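Local atomic coordinates of transmembrane oligosaccharyl transferase (Archaeoglobus fulgidus, PDB entry 3WAJ), a protein that belongs to the archaeal AglB branch of the STT3 family, membrane proteins of the GT-C clan that pair an N-terminal multi-helix transmembrane region with a C-terminal globular part. Residues F641-S644 / T648-Y651; L725-M730 / M740-V745. All coordinates share one frame; numbering follows the deposited sequence.

Interaction 1: residues F641-S644 / T648-Y651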
ATOM      1  N   PHE A 641     -32.400   5.189   0.651  1.00 31.32           N
ATOM      2  CA  PHE A 641     -33.535   5.339  -0.257  1.00 33.00           C
ATOM      3  C   PHE A 641     -34.079   3.950  -0.559  1.00 33.84           C
ATOM      4  O   PHE A 641     -33.315   2.982  -0.637  1.00 36.12           O
ATOM      5  CB  PHE A 641     -33.091   5.993  -1.569  1.00 28.24           C
ATOM      6  CG  PHE A 641     -32.853   7.476  -1.460  1.00 34.29           C
ATOM      7  CD1 PHE A 641     -33.880   8.322  -1.048  1.00 33.30           C
ATOM      8  CD2 PHE A 641     -31.614   8.026  -1.788  1.00 34.58           C
ATOM      9  CE1 PHE A 641     -33.682   9.686  -0.943  1.00 33.39           C
ATOM     10  CE2 PHE A 641     -31.400   9.389  -1.684  1.00 35.94           C
ATOM     11  CZ  PHE A 641     -32.440  10.224  -1.265  1.00 40.63           C
ATOM     12  N   TYR A 642     -35.386   3.852  -0.748  1.00 31.09           N
ATOM     13  CA  TYR A 642     -36.013   2.566  -1.064  1.00 36.48           C
ATOM     14  C   TYR A 642     -37.363   2.729  -1.787  1.00 37.21           C
ATOM     15  O   TYR A 642     -38.004   3.786  -1.699  1.00 34.84           O
ATOM     16  CB  TYR A 642     -36.257   1.792   0.233  1.00 30.09           C
ATOM     17  CG  TYR A 642     -37.338   2.430   1.075  1.00 29.97           C
ATOM     18  CD1 TYR A 642     -37.033   3.444   1.970  1.00 29.58           C
ATOM     19  CD2 TYR A 642     -38.674   2.044   0.948  1.00 31.58           C
ATOM     20  CE1 TYR A 642     -38.014   4.049   2.727  1.00 30.40           C
ATOM     21  CE2 TYR A 642     -39.665   2.634   1.710  1.00 30.94           C
ATOM     22  CZ  TYR A 642     -39.327   3.635   2.599  1.00 35.30           C
ATOM     23  OH  TYR A 642     -40.307   4.231   3.363  1.00 36.63           O
ATOM     24  N   TYR A 643     -37.801   1.663  -2.456  1.00 34.58           N
ATOM     25  CA  TYR A 643     -39.184   1.540  -2.923  1.00 36.96           C
ATOM     26  C   TYR A 643     -39.953   0.523  -2.081  1.00 42.26           C
ATOM     27  O   TYR A 643     -39.496  -0.608  -1.871  1.00 36.29           O
ATOM     28  CB  TYR A 643     -39.233   1.124  -4.385  1.00 36.99           C
ATOM     29  CG  TYR A 643     -38.570   2.128  -5.271  1.00 35.64           C
ATOM     30  CD1 TYR A 643     -39.305   3.131  -5.900  1.00 30.71           C
ATOM     31  CD2 TYR A 643     -37.197   2.100  -5.453  1.00 32.74           C
ATOM     32  CE1 TYR A 643     -38.676   4.070  -6.720  1.00 34.15           C
ATOM     33  CE2 TYR A 643     -36.567   3.030  -6.248  1.00 36.54           C
ATOM     34  CZ  TYR A 643     -37.305   4.004  -6.882  1.00 38.29           C
ATOM     35  OH  TYR A 643     -36.633   4.909  -7.657  1.00 40.35           O
ATOM     36  N   SER A 644     -41.123   0.936  -1.599  1.00 43.43           N
ATOM     37  CA  SER A 644     -41.956   0.085  -0.759  1.00 42.20           C
ATOM     38  C   SER A 644     -42.531  -1.044  -1.605  1.00 45.32           C
ATOM     39  O   SER A 644     -42.447  -1.005  -2.838  1.00 44.62           O
ATOM     40  CB  SER A 644     -43.092   0.891  -0.133  1.00 34.58           C
ATOM     41  OG  SER A 644     -44.053   1.252  -1.101  1.00 44.38           O
ATOM     42  N   THR A 648     -43.941   2.759  -3.640  1.00 39.58           N
ATOM     43  CA  THR A 648     -43.724   4.155  -3.297  1.00 36.42           C
ATOM     44  C   THR A 648     -42.258   4.406  -2.967  1.00 33.90           C
ATOM     45  O   THR A 648     -41.633   3.627  -2.253  1.00 34.26           O
ATOM     46  CB  THR A 648     -44.639   4.627  -2.144  1.00 41.46           C
ATOM     47  OG1 THR A 648     -44.369   3.849  -0.969  1.00 42.66           O
ATOM     48  CG2 THR A 648     -46.128   4.501  -2.540  1.00 28.18           C
ATOM     49  N   PHE A 649     -41.716   5.489  -3.515  1.00 35.83           N
ATOM     50  CA  PHE A 649     -40.350   5.903  -3.232  1.00 32.19           C
ATOM     51  C   PHE A 649     -40.287   6.572  -1.870  1.00 42.75           C
ATOM     52  O   PHE A 649     -41.154   7.390  -1.526  1.00 44.05           O
ATOM     53  CB  PHE A 649     -39.856   6.890  -4.294  1.00 31.17           C
ATOM     54  CG  PHE A 649     -38.364   7.155  -4.235  1.00 31.57           C
ATOM     55  CD1 PHE A 649     -37.878   8.447  -4.082  1.00 28.16           C
ATOM     56  CD2 PHE A 649     -37.446   6.107  -4.330  1.00 28.58           C
ATOM     57  CE1 PHE A 649     -36.508   8.699  -4.045  1.00 30.11           C
ATOM     58  CE2 PHE A 649     -36.075   6.351  -4.288  1.00 34.15           C
ATOM     59  CZ  PHE A 649     -35.604   7.644  -4.140  1.00 31.31           C
ATOM     60  N   GLY A 650     -39.254   6.242  -1.095  1.00 44.58           N
ATOM     61  CA  GLY A 650     -39.086   6.861   0.199  1.00 32.18           C
ATOM     62  C   GLY A 650     -37.649   6.919   0.658  1.00 36.38           C
ATOM     63  O   GLY A 650     -36.757   6.279   0.076  1.00 37.34           O
ATOM     64  N   TYR A 651     -37.438   7.705   1.713  1.00 38.73           N
ATOM     65  CA  TYR A 651     -36.191   7.727   2.449  1.00 41.91           C
ATOM     66  C   TYR A 651     -36.452   7.360   3.921  1.00 39.58           C
ATOM     67  O   TYR A 651     -37.364   7.876   4.565  1.00 36.39           O
ATOM     68  CB  TYR A 651     -35.535   9.109   2.355  1.00 40.70           C
ATOM     69  CG  TYR A 651     -34.327   9.264   3.267  1.00 43.31           C
ATOM     70  CD1 TYR A 651     -33.094   8.737   2.908  1.00 42.12           C
ATOM     71  CD2 TYR A 651     -34.424   9.937   4.486  1.00 30.74           C
ATOM     72  CE1 TYR A 651     -31.989   8.874   3.732  1.00 43.05           C
ATOM     73  CE2 TYR A 651     -33.334  10.081   5.307  1.00 32.65           C
ATOM     74  CZ  TYR A 651     -32.113   9.548   4.928  1.00 41.91           C
ATOM     75  OH  TYR A 651     -31.012   9.683   5.746  1.00 44.41           O
TER

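Interaction 2: residues L725-M730 / M740-V745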
ATOM      1  N   LEU A 725     -30.834   6.612 -10.523  1.00 34.58           N
ATOM      2  CA  LEU A 725     -31.761   5.745  -9.783  1.00 32.62           C
ATOM      3  C   LEU A 725     -31.974   4.400 -10.462  1.00 33.73           C
ATOM      4  O   LEU A 725     -32.012   3.366  -9.805  1.00 35.60           O
ATOM      5  CB  LEU A 725     -33.105   6.433  -9.586  1.00 30.86           C
ATOM      6  CG  LEU A 725     -33.077   7.602  -8.616  1.00 34.34           C
ATOM      7  CD1 LEU A 725     -34.445   8.263  -8.562  1.00 35.40           C
ATOM      8  CD2 LEU A 725     -32.663   7.100  -7.232  1.00 34.46           C
ATOM      9  N   TYR A 726     -32.110   4.407 -11.780  1.00 32.45           N
ATOM     10  CA  TYR A 726     -32.261   3.156 -12.509  1.00 30.67           C
ATOM     11  C   TYR A 726     -31.062   2.241 -12.283  1.00 33.33           C
ATOM     12  O   TYR A 726     -31.228   1.053 -11.999  1.00 35.35           O
ATOM     13  CB  TYR A 726     -32.434   3.424 -14.010  1.00 37.65           C
ATOM     14  CG  TYR A 726     -32.714   2.177 -14.803  1.00 41.92           C
ATOM     15  CD1 TYR A 726     -34.007   1.703 -14.947  1.00 48.36           C
ATOM     16  CD2 TYR A 726     -31.687   1.465 -15.404  1.00 48.95           C
ATOM     17  CE1 TYR A 726     -34.277   0.555 -15.691  1.00 48.01           C
ATOM     18  CE2 TYR A 726     -31.947   0.316 -16.142  1.00 50.30           C
ATOM     19  CZ  TYR A 726     -33.244  -0.129 -16.281  1.00 47.46           C
ATOM     20  OH  TYR A 726     -33.504  -1.270 -17.009  1.00 53.15           O
ATOM     21  N   GLU A 727     -29.855   2.789 -12.416  1.00 33.45           N
ATOM     22  CA  GLU A 727     -28.641   2.003 -12.167  1.00 32.61           C
ATOM     23  C   GLU A 727     -28.653   1.443 -10.750  1.00 32.01           C
ATOM     24  O   GLU A 727     -28.300   0.281 -10.519  1.00 36.78           O
ATOM     25  CB  GLU A 727     -27.383   2.862 -12.357  1.00 38.28           C
ATOM     26  CG  GLU A 727     -26.071   2.086 -12.215  1.00 41.98           C
ATOM     27  CD  GLU A 727     -24.871   2.968 -11.836  1.00 46.84           C
ATOM     28  OE1 GLU A 727     -24.380   2.828 -10.691  1.00 45.97           O
ATOM     29  OE2 GLU A 727     -24.417   3.791 -12.679  1.00 41.47           O
ATOM     30  N   ALA A 728     -29.086   2.265  -9.800  1.00 29.44           N
ATOM     31  CA  ALA A 728     -29.017   1.873  -8.391  1.00 39.34           C
ATOM     32  C   ALA A 728     -29.950   0.687  -8.120  1.00 42.88           C
ATOM     33  O   ALA A 728     -29.542  -0.328  -7.557  1.00 41.63           O
ATOM     34  CB  ALA A 728     -29.348   3.058  -7.483  1.00 35.65           C
ATOM     35  N   VAL A 729     -31.202   0.826  -8.546  1.00 42.57           N
ATOM     36  CA  VAL A 729     -32.208  -0.195  -8.313  1.00 42.73           C
ATOM     37  C   VAL A 729     -31.814  -1.459  -9.037  1.00 44.60           C
ATOM     38  O   VAL A 729     -31.897  -2.555  -8.484  1.00 44.16           O
ATOM     39  CB  VAL A 729     -33.574   0.274  -8.810  1.00 47.01           C
ATOM     40  CG1 VAL A 729     -34.592  -0.847  -8.711  1.00 43.36           C
ATOM     41  CG2 VAL A 729     -34.022   1.488  -8.003  1.00 50.78           C
ATOM     42  N   MET A 730     -31.378  -1.296 -10.282  1.00 46.13           N
ATOM     43  CA  MET A 730     -30.886  -2.415 -11.061  1.00 48.19           C
ATOM     44  C   MET A 730     -29.822  -3.201 -10.294  1.00 48.31           C
ATOM     45  O   MET A 730     -29.942  -4.413 -10.166  1.00 51.49           O
ATOM     46  CB  MET A 730     -30.323  -1.948 -12.402  1.00 54.81           C
ATOM     47  CG  MET A 730     -29.666  -3.070 -13.202  1.00 64.35           C
ATOM     48  SD  MET A 730     -28.053  -2.633 -13.894  1.00103.85           S
ATOM     49  CE  MET A 730     -27.302  -4.256 -13.975  1.00 60.88           C
ATOM     50  N   MET A 740     -19.458   4.690  -8.335  1.00 40.86           N
ATOM     51  CA  MET A 740     -19.177   5.868  -7.513  1.00 43.70           C
ATOM     52  C   MET A 740     -19.733   7.180  -8.073  1.00 38.31           C
ATOM     53  O   MET A 740     -20.212   8.027  -7.316  1.00 42.46           O
ATOM     54  CB  MET A 740     -17.682   5.966  -7.216  1.00 40.71           C
ATOM     55  CG  MET A 740     -17.250   4.965  -6.156  1.00 47.16           C
ATOM     56  SD  MET A 740     -15.473   4.910  -5.864  1.00 51.70           S
ATOM     57  CE  MET A 740     -14.925   4.477  -7.534  1.00 28.78           C
ATOM     58  N   GLY A 741     -19.677   7.341  -9.390  1.00 24.39           N
ATOM     59  CA  GLY A 741     -20.302   8.482 -10.044  1.00 26.03           C
ATOM     60  C   GLY A 741     -21.791   8.583  -9.749  1.00 28.96           C
ATOM     61  O   GLY A 741     -22.334   9.670  -9.482  1.00 26.20           O
ATOM     62  N   THR A 742     -22.462   7.442  -9.782  1.00 32.97           N
ATOM     63  CA  THR A 742     -23.871   7.401  -9.416  1.00 37.39           C
ATOM     64  C   THR A 742     -24.045   7.708  -7.922  1.00 31.93           C
ATOM     65  O   THR A 742     -24.987   8.412  -7.513  1.00 34.29           O
ATOM     66  CB  THR A 742     -24.486   6.057  -9.783  1.00 35.25           C
ATOM     67  OG1 THR A 742     -24.445   5.910 -11.207  1.00 38.28           O
ATOM     68  CG2 THR A 742     -25.920   5.965  -9.295  1.00 31.81           C
ATOM     69  N   GLN A 743     -23.132   7.211  -7.102  1.00 33.97           N
ATOM     70  CA  GLN A 743     -23.222   7.498  -5.669  1.00 33.06           C
ATOM     71  C   GLN A 743     -23.176   8.985  -5.411  1.00 30.89           C
ATOM     72  O   GLN A 743     -23.917   9.496  -4.574  1.00 31.09           O
ATOM     73  CB  GLN A 743     -22.111   6.793  -4.906  1.00 28.60           C
ATOM     74  CG  GLN A 743     -22.162   5.295  -5.013  1.00 29.33           C
ATOM     75  CD  GLN A 743     -21.175   4.652  -4.084  1.00 28.77           C
ATOM     76  OE1 GLN A 743     -20.695   5.297  -3.157  1.00 34.25           O
ATOM     77  NE2 GLN A 743     -20.850   3.383  -4.326  1.00 25.57           N
ATOM     78  N   GLU A 744     -22.297   9.678  -6.127  1.00 30.58           N
ATOM     79  CA  GLU A 744     -22.173  11.129  -5.968  1.00 34.92           C
ATOM     80  C   GLU A 744     -23.478  11.829  -6.406  1.00 39.62           C
ATOM     81  O   GLU A 744     -23.969  12.742  -5.727  1.00 35.06           O
ATOM     82  CB  GLU A 744     -20.983  11.648  -6.782  1.00 30.27           C
ATOM     83  CG  GLU A 744     -21.029  13.147  -7.058  1.00 35.30           C
ATOM     84  CD  GLU A 744     -19.833  13.628  -7.881  1.00 46.03           C
ATOM     85  OE1 GLU A 744     -20.022  14.454  -8.807  1.00 45.62           O
ATOM     86  OE2 GLU A 744     -18.696  13.184  -7.592  1.00 46.95           O
ATOM     87  N   VAL A 745     -24.033  11.384  -7.538  1.00 30.04           N
ATOM     88  CA  VAL A 745     -25.320  11.899  -8.009  1.00 37.19           C
ATOM     89  C   VAL A 745     -26.373  11.710  -6.925  1.00 32.01           C
ATOM     90  O   VAL A 745     -27.102  12.636  -6.598  1.00 28.59           O
ATOM     91  CB  VAL A 745     -25.777  11.243  -9.345  1.00 26.65           C
ATOM     92  CG1 VAL A 745     -27.208  11.594  -9.638  1.00 25.14           C
ATOM     93  CG2 VAL A 745     -24.891  11.715 -10.505  1.00 27.88           C
TER

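Interaction 1: residues F641-S644 / T648-Y651
Tyr642 and Gly650 form the hydrogen-bonded pair of an antiparallel beta hairpin, a compact example of how a short connection, residues 644-648, brings two strands together. Tyr642 N donates to Gly650 O at 2.9 Å, and Gly650 N returns a bond of 2.8 Å to Tyr642 O that runs nearly straight out from the carbonyl. Just beyond the strand ends, Ser644 N donates to Thr648 O at 2.8 Å, and there Ser644 OG and Thr648 OG1 share a short hydrogen bond of 2.6 Å.

Aromatic contacts divide between the two faces. With chi1 at 69°, the Tyr642 ring folds back across the partner strand, and Gly650 CA lies over it in a CH-pi contact. Phe641, Tyr643, Phe649 and Tyr651 cluster on the other face. Tyr651 turns its edge to the face of Phe641; Phe649 is nearly parallel to Phe641 but slid aside, with Phe649 CZ 3.6 Å from Phe641 CD1. Over the Tyr643 ring stands Phe649 CD2, 3.3 Å from Tyr643 CZ.

This cluster packs against helices 717-732 and 740-755, while strand 640-643 also pairs with strand 663-664, placing it in the middle of a three-stranded sheet.

Interaction 2: residues L725-M730 / M740-V745
The carboxylate of Glu727 is the flat group here, and the side chain of Thr742 approaches it obliquely from one side of its plane. Thr742 OG1 donates to Glu727 OE2 at 2.6 Å, arriving steeply, 52° out of the carboxylate plane. Thr742 CB and CG2 lie on the same side, with CB 3.4 Å from Glu727 OE1. The carboxylate oxygens have further partners: Tyr708 OH bonds to OE2, and the backbone N of Thr739 to OE1.

The two side chains approach from opposite directions. Glu727 CG lies anti to the backbone N (chi1 -176°), and the extended chain beyond it carries the acid across to the neighbouring helix, bridging CA atoms of Glu727 and Thr742 that are 7.7 Å apart. This is a polar tie between consecutive helices, 717-732 and 740-755, in the C-terminal globular part of the protein; it reaches the second helix in its first turn. Around the start of this helix Glu727 takes the N-H of Thr739, the residue just before it, and Glu704 that of Gly741, acids placed where a helix dipole would be expected to favour negative charge.

Both partners are buried, yet their polar ends are well supplied. Thr742 OG1 also accepts a hydrogen bond from Trp705 NE1, so the hydroxyl both accepts and donates, which should restrict its rotation. With several donors around it, Glu727 is probably ionised despite its burial.

In the fold
Interactions 1 and 2 illustrate how a surface hairpin can be set against a pair of helices. Along the chain they come in series, the hairpin closing before helix 717-732 begins, and their centres are about 15 Å apart on the same side of the chain's centre. They meet directly: Tyr643 CE2 of interaction 1 packs 3.5 Å from Val729 CG2 of interaction 2, and Tyr643 also touches Leu725. Further along helix 740-755, Tyr749 and Ala750 meet the same aromatic face. The two helices joined by 725-730 and 740-745 thus also pack against the aromatic face of the three-stranded sheet, within the C-terminal globular region.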